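Local structure of aminotransferase (Psychrobacter arcticus 273-4, 3IF2) at residues D90-F95 and I109-G114; W102-E107 and I286-A291. The protein binds pyridoxal 5'-phosphate and is probably an amino-acid aminotransferase, perhaps one that transfers an amino group between valine and pyruvate. All coordinates share one frame; numbering follows the deposited sequence.

Contact 1: D90-F95 and I109-G114. With PLP (pyridoxal-5'-phosphate), chain C.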
loop_
_atom_site.group_PDB
_atom_site.type_symbol
_atom_site.label_atom_id
_atom_site.label_comp_id
_atom_site.label_asym_id
_atom_site.label_seq_id
_atom_site.Cartn_x
_atom_site.Cartn_y
_atom_site.Cartn_z
ATOM N N ASP A 90 2.720 -15.815 12.640
ATOM C CA ASP A 90 2.838 -16.950 13.593
ATOM C C ASP A 90 2.501 -16.512 15.019
ATOM O O ASP A 90 1.786 -17.226 15.722
ATOM C CB ASP A 90 4.231 -17.612 13.585
ATOM C CG ASP A 90 4.558 -18.326 12.288
ATOM O OD1 ASP A 90 3.668 -18.916 11.623
ATOM O OD2 ASP A 90 5.754 -18.319 11.941
ATOM N N ALA A 91 3.003 -15.342 15.423
ATOM C CA ALA A 91 2.693 -14.757 16.740
ATOM C C ALA A 91 1.176 -14.540 16.903
ATOM O O ALA A 91 0.596 -14.921 17.928
ATOM C CB ALA A 91 3.437 -13.446 16.927
ATOM N N LEU A 92 0.564 -13.954 15.868
ATOM C CA LEU A 92 -0.890 -13.716 15.812
ATOM C C LEU A 92 -1.704 -15.019 15.883
ATOM O O LEU A 92 -2.695 -15.079 16.613
ATOM C CB LEU A 92 -1.277 -12.880 14.570
ATOM C CG LEU A 92 -0.875 -11.390 14.566
ATOM C CD1 LEU A 92 -1.036 -10.782 13.171
ATOM C CD2 LEU A 92 -1.657 -10.593 15.631
ATOM N N VAL A 93 -1.261 -16.054 15.164
ATOM C CA VAL A 93 -1.881 -17.392 15.217
ATOM C C VAL A 93 -1.914 -17.888 16.663
ATOM O O VAL A 93 -2.978 -18.217 17.185
ATOM C CB VAL A 93 -1.120 -18.431 14.323
ATOM C CG1 VAL A 93 -1.545 -19.862 14.635
ATOM C CG2 VAL A 93 -1.309 -18.108 12.825
ATOM N N GLY A 94 -0.740 -17.919 17.299
ATOM C CA GLY A 94 -0.619 -18.332 18.703
ATOM C C GLY A 94 -1.518 -17.528 19.632
ATOM O O GLY A 94 -2.280 -18.097 20.423
ATOM N N PHE A 95 -1.443 -16.205 19.491
ATOM C CA PHE A 95 -2.234 -15.224 20.264
ATOM C C PHE A 95 -3.763 -15.426 20.182
ATOM O O PHE A 95 -4.432 -15.498 21.232
ATOM C CB PHE A 95 -1.858 -13.806 19.807
ATOM C CG PHE A 95 -2.579 -12.705 20.525
ATOM C CD1 PHE A 95 -3.791 -12.217 20.032
ATOM C CD2 PHE A 95 -2.042 -12.140 21.680
ATOM C CE1 PHE A 95 -4.472 -11.209 20.689
ATOM C CE2 PHE A 95 -2.705 -11.126 22.345
ATOM C CZ PHE A 95 -3.936 -10.663 21.854
ATOM N N ILE A 109 -4.413 -15.863 8.081
ATOM C CA ILE A 109 -4.025 -14.496 8.401
ATOM C C ILE A 109 -3.125 -13.914 7.324
ATOM O O ILE A 109 -2.161 -14.568 6.891
ATOM C CB ILE A 109 -3.283 -14.392 9.750
ATOM C CG1 ILE A 109 -4.082 -15.067 10.873
ATOM C CG2 ILE A 109 -2.987 -12.902 10.083
ATOM C CD1 ILE A 109 -3.506 -14.861 12.265
ATOM N N ALA A 110 -3.478 -12.703 6.893
ATOM C CA ALA A 110 -2.702 -11.924 5.942
ATOM C C ALA A 110 -2.562 -10.514 6.506
ATOM O O ALA A 110 -3.353 -10.101 7.360
ATOM C CB ALA A 110 -3.385 -11.882 4.591
ATOM N N LEU A 111 -1.537 -9.810 6.039
ATOM C CA LEU A 111 -1.255 -8.430 6.402
ATOM C C LEU A 111 -1.465 -7.549 5.160
ATOM O O LEU A 111 -1.230 -8.003 4.012
ATOM C CB LEU A 111 0.186 -8.281 6.920
ATOM C CG LEU A 111 0.624 -9.123 8.122
ATOM C CD1 LEU A 111 2.094 -8.840 8.495
ATOM C CD2 LEU A 111 -0.256 -8.855 9.286
ATOM N N THR A 112 -1.917 -6.308 5.405
ATOM C CA THR A 112 -2.140 -5.283 4.378
ATOM C C THR A 112 -1.492 -3.964 4.840
ATOM O O THR A 112 -1.079 -3.857 6.000
ATOM C CB THR A 112 -3.668 -5.090 4.111
ATOM O OG1 THR A 112 -4.337 -4.633 5.303
ATOM C CG2 THR A 112 -4.310 -6.395 3.659
ATOM N N ASN A 113 -1.386 -2.983 3.942
ATOM C CA ASN A 113 -0.818 -1.661 4.258
ATOM C C ASN A 113 -1.877 -0.758 4.924
ATOM O O ASN A 113 -2.291 0.247 4.362
ATOM C CB ASN A 113 -0.213 -0.992 3.005
ATOM C CG ASN A 113 1.039 -1.708 2.486
ATOM O OD1 ASN A 113 1.765 -2.367 3.241
ATOM N ND2 ASN A 113 1.302 -1.561 1.182
ATOM N N GLY A 114 -2.240 -1.115 6.164
ATOM C CA GLY A 114 -3.336 -0.509 6.938
ATOM C C GLY A 114 -4.649 -1.226 6.598
ATOM O O GLY A 114 -4.741 -1.907 5.565
HETATM N N1 PLP C . -11.775 1.358 10.396
HETATM C C2 PLP C . -12.312 2.434 11.070
HETATM C C2A PLP C . -13.634 2.242 11.742
HETATM C C3 PLP C . -11.605 3.657 11.118
HETATM O O3 PLP C . -12.100 4.750 11.778
HETATM C C4 PLP C . -10.362 3.778 10.452
HETATM C C4A PLP C . -9.786 5.182 10.304
HETATM O O4A PLP C . -8.601 5.427 10.566
HETATM C C5 PLP C . -9.831 2.642 9.755
HETATM C C6 PLP C . -10.571 1.445 9.753
HETATM C C5A PLP C . -8.509 2.675 8.963
HETATM O O4P PLP C . -7.368 2.387 9.742
HETATM P P PLP C . -5.957 2.062 9.050
HETATM O O1P PLP C . -5.843 2.030 7.545
HETATM O O2P PLP C . -5.680 0.697 9.585
HETATM O O3P PLP C . -5.032 3.091 9.567
#
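Ile109 meets helix 86-100 with a single methyl: its CD1 lies 3.8 Å from CB of Leu92 and 4.0 Å from CG2 of Val93. The methyl therefore rests where two consecutive helical residues diverge, close to the backbone as well as to the side chains, since Val93 N is 3.9 Å from the same CD1. Two torsions of Ile109 bring it there. CG1 stands anti to the carbonyl carbon (chi1 -52°), and the chain then runs on extended (chi2 -173°), so that the longer branch is spent on the helix. Val93 offers the branch beside its own backbone N. Further along the strand the approach is looser, with CD1 of Leu92 4.4 Å from CD2 of Leu111.

No hydrogen bond joins the two segments, and the side chains meet through apolar atoms alone. Around it, Ile286 of the neighbouring strand touches both Leu92 and Ile109, while the opposite face of the strand, at Ala110 and Thr112, packs on helix 291-305. Beyond Thr112 the chain turns through an inverse gamma turn centred on Asn113. OG1 of Thr112 donates to O of Gly114 over 2.8 Å, reaching it from well above the carbonyl plane. Gly114, at positive phi, is the N-cap of helix 115-125, and its C lies 3.6 Å from O1P of the cofactor. The arrangement thus illustrates the large domain of class I and II aminotransferases: a sheet strand backed by a helix, leading through the turn at Asn113 to Gly114 and the helix start beside the pyridoxal phosphate.

Contact 2: W102-E107 and I286-A291; sequences WNLTSE and IIVADA
Leu104 and Val288 join the loop after helix 86-100 to strand 285-288, a strand of the large-domain sheet of this aminotransferase fold that runs antiparallel to both neighbours. Their side chains cross at about a right angle, and the isopropyl fork of Leu104 straddles one methyl: CG1 of Val288 is 3.7 Å from CD1 and 4.0 Å from CD2 of Leu104. Both rotamers serve this fit. Leu104 holds CG beside its backbone N (chi1 -61°) with the chain extended beyond, whereas Val288 sets CG1 anti to the backbone N (chi1 174°). Phe96 of helix 86-100 touches both side chains, and Trp264 packs on Leu104, so the pair belongs to a wider apolar layer.

A second meeting lies at the more exposed end, where the strand has given way to helix 291-305. Asp290 is the N-cap there, its OD2 accepting a bond from N of Lys292. In the facing 3-10 turn, N of Glu107 bonds weakly, at 3.4 Å, to OG1 of Thr105 just before it. The Glu107 chain, extended to CD, bows away before one carboxylate oxygen, OE1, returns to 4.0 Å from CB of Ala291, while Glu107 O is 3.7 Å from CA of Ala291.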
loop_
_atom_site.group_PDB
_atom_site.type_symbol
_atom_site.label_atom_id
_atom_site.label_comp_id
_atom_site.label_asym_id
_atom_site.label_seq_id
_atom_site.Cartn_x
_atom_site.Cartn_y
_atom_site.Cartn_z
ATOM N N TRP A 102 -9.951 -20.568 18.141
ATOM C CA TRP A 102 -10.501 -20.640 16.776
ATOM C C TRP A 102 -9.810 -21.687 15.882
ATOM O O TRP A 102 -10.272 -21.910 14.768
ATOM C CB TRP A 102 -10.454 -19.263 16.078
ATOM C CG TRP A 102 -11.246 -18.175 16.750
ATOM C CD1 TRP A 102 -12.376 -18.326 17.480
ATOM C CD2 TRP A 102 -11.019 -16.761 16.654
ATOM N NE1 TRP A 102 -12.849 -17.108 17.888
ATOM C CE2 TRP A 102 -12.037 -16.126 17.397
ATOM C CE3 TRP A 102 -10.048 -15.969 16.021
ATOM C CZ2 TRP A 102 -12.119 -14.733 17.533
ATOM C CZ3 TRP A 102 -10.123 -14.575 16.161
ATOM C CH2 TRP A 102 -11.158 -13.976 16.918
ATOM N N ASN A 103 -8.732 -22.311 16.382
ATOM C CA ASN A 103 -7.946 -23.323 15.668
ATOM C C ASN A 103 -7.377 -22.778 14.342
ATOM O O ASN A 103 -7.355 -23.461 13.314
ATOM C CB ASN A 103 -8.755 -24.620 15.492
ATOM C CG ASN A 103 -7.870 -25.834 15.281
ATOM O OD1 ASN A 103 -6.682 -25.812 15.611
ATOM N ND2 ASN A 103 -8.443 -26.903 14.744
ATOM N N LEU A 104 -6.904 -21.532 14.383
ATOM C CA LEU A 104 -6.318 -20.909 13.201
ATOM C C LEU A 104 -4.943 -21.503 12.907
ATOM O O LEU A 104 -4.294 -22.061 13.796
ATOM C CB LEU A 104 -6.125 -19.395 13.375
ATOM C CG LEU A 104 -7.278 -18.422 13.630
ATOM C CD1 LEU A 104 -6.710 -17.009 13.623
ATOM C CD2 LEU A 104 -8.387 -18.583 12.592
ATOM N N THR A 105 -4.550 -21.416 11.636
ATOM C CA THR A 105 -3.191 -21.737 11.172
ATOM C C THR A 105 -2.721 -20.468 10.448
ATOM O O THR A 105 -3.459 -19.473 10.384
ATOM C CB THR A 105 -3.111 -23.002 10.276
ATOM O OG1 THR A 105 -3.633 -22.736 8.970
ATOM C CG2 THR A 105 -3.850 -24.176 10.920
ATOM N N SER A 106 -1.496 -20.478 9.935
ATOM C CA SER A 106 -0.976 -19.310 9.206
ATOM C C SER A 106 -1.769 -19.022 7.925
ATOM O O SER A 106 -1.797 -17.880 7.473
ATOM C CB SER A 106 0.513 -19.445 8.907
ATOM O OG SER A 106 0.751 -20.531 8.048
ATOM N N GLU A 107 -2.451 -20.034 7.377
ATOM C CA GLU A 107 -3.285 -19.862 6.173
ATOM C C GLU A 107 -4.459 -18.878 6.339
ATOM O O GLU A 107 -4.943 -18.357 5.335
ATOM C CB GLU A 107 -3.815 -21.210 5.675
ATOM C CG GLU A 107 -2.748 -22.160 5.148
ATOM C CD GLU A 107 -3.326 -23.536 4.772
ATOM O OE1 GLU A 107 -4.337 -23.625 4.033
ATOM O OE2 GLU A 107 -2.758 -24.554 5.217
ATOM N N ILE A 286 -4.518 -6.162 9.603
ATOM C CA ILE A 286 -4.490 -7.602 9.839
ATOM C C ILE A 286 -5.842 -8.173 9.416
ATOM O O ILE A 286 -6.860 -7.646 9.846
ATOM C CB ILE A 286 -4.290 -7.928 11.348
ATOM C CG1 ILE A 286 -3.060 -7.202 11.945
ATOM C CG2 ILE A 286 -4.215 -9.455 11.576
ATOM C CD1 ILE A 286 -2.965 -7.257 13.514
ATOM N N ILE A 287 -5.854 -9.244 8.608
ATOM C CA ILE A 287 -7.087 -9.915 8.177
ATOM C C ILE A 287 -7.067 -11.367 8.669
ATOM O O ILE A 287 -6.115 -12.080 8.391
ATOM C CB ILE A 287 -7.276 -9.923 6.606
ATOM C CG1 ILE A 287 -7.412 -8.508 6.037
ATOM C CG2 ILE A 287 -8.533 -10.681 6.225
ATOM C CD1 ILE A 287 -7.473 -8.431 4.478
ATOM N N VAL A 288 -8.105 -11.773 9.412
ATOM C CA VAL A 288 -8.325 -13.161 9.837
ATOM C C VAL A 288 -9.533 -13.671 9.013
ATOM O O VAL A 288 -10.634 -13.096 9.103
ATOM C CB VAL A 288 -8.577 -13.275 11.336
ATOM C CG1 VAL A 288 -8.944 -14.731 11.717
ATOM C CG2 VAL A 288 -7.335 -12.771 12.107
ATOM N N ALA A 289 -9.318 -14.729 8.208
ATOM C CA ALA A 289 -10.360 -15.246 7.301
ATOM C C ALA A 289 -10.114 -16.658 6.838
ATOM O O ALA A 289 -9.111 -17.265 7.195
ATOM C CB ALA A 289 -10.455 -14.330 6.086
ATOM N N ASP A 290 -11.033 -17.179 6.033
ATOM C CA ASP A 290 -10.869 -18.485 5.393
ATOM C C ASP A 290 -9.679 -18.404 4.444
ATOM O O ASP A 290 -9.437 -17.340 3.850
ATOM C CB ASP A 290 -12.108 -18.859 4.551
ATOM C CG ASP A 290 -12.058 -20.297 4.017
ATOM O OD1 ASP A 290 -12.225 -21.223 4.839
ATOM O OD2 ASP A 290 -11.887 -20.497 2.788
ATOM N N ALA A 291 -8.973 -19.527 4.287
ATOM C CA ALA A 291 -7.809 -19.642 3.382
ATOM C C ALA A 291 -8.062 -19.026 1.996
ATOM O O ALA A 291 -7.213 -18.297 1.466
ATOM C CB ALA A 291 -7.391 -21.116 3.224
#

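Overall arrangement
From the N terminus, helix 86-100 supplies the first half of contact 1, and the loop 102-107 that follows supplies the first half of contact 2. Strand 109-112 then returns to the helix and closes contact 1 across a short connection of 13 residues. Contact 2 closes only after 178 residues, when strand 285-288 arrives next to strand 109-112. The two contacts cross rather than nest, because their segments alternate along the chain. Their centres lie about 8 Å apart, and a probable hydrogen bond, Ile287 N to Ala110 O at 2.9 Å, links the paired strands. A short-range and a long-range closure thus meet at one sheet, tying helix, loop and strands together.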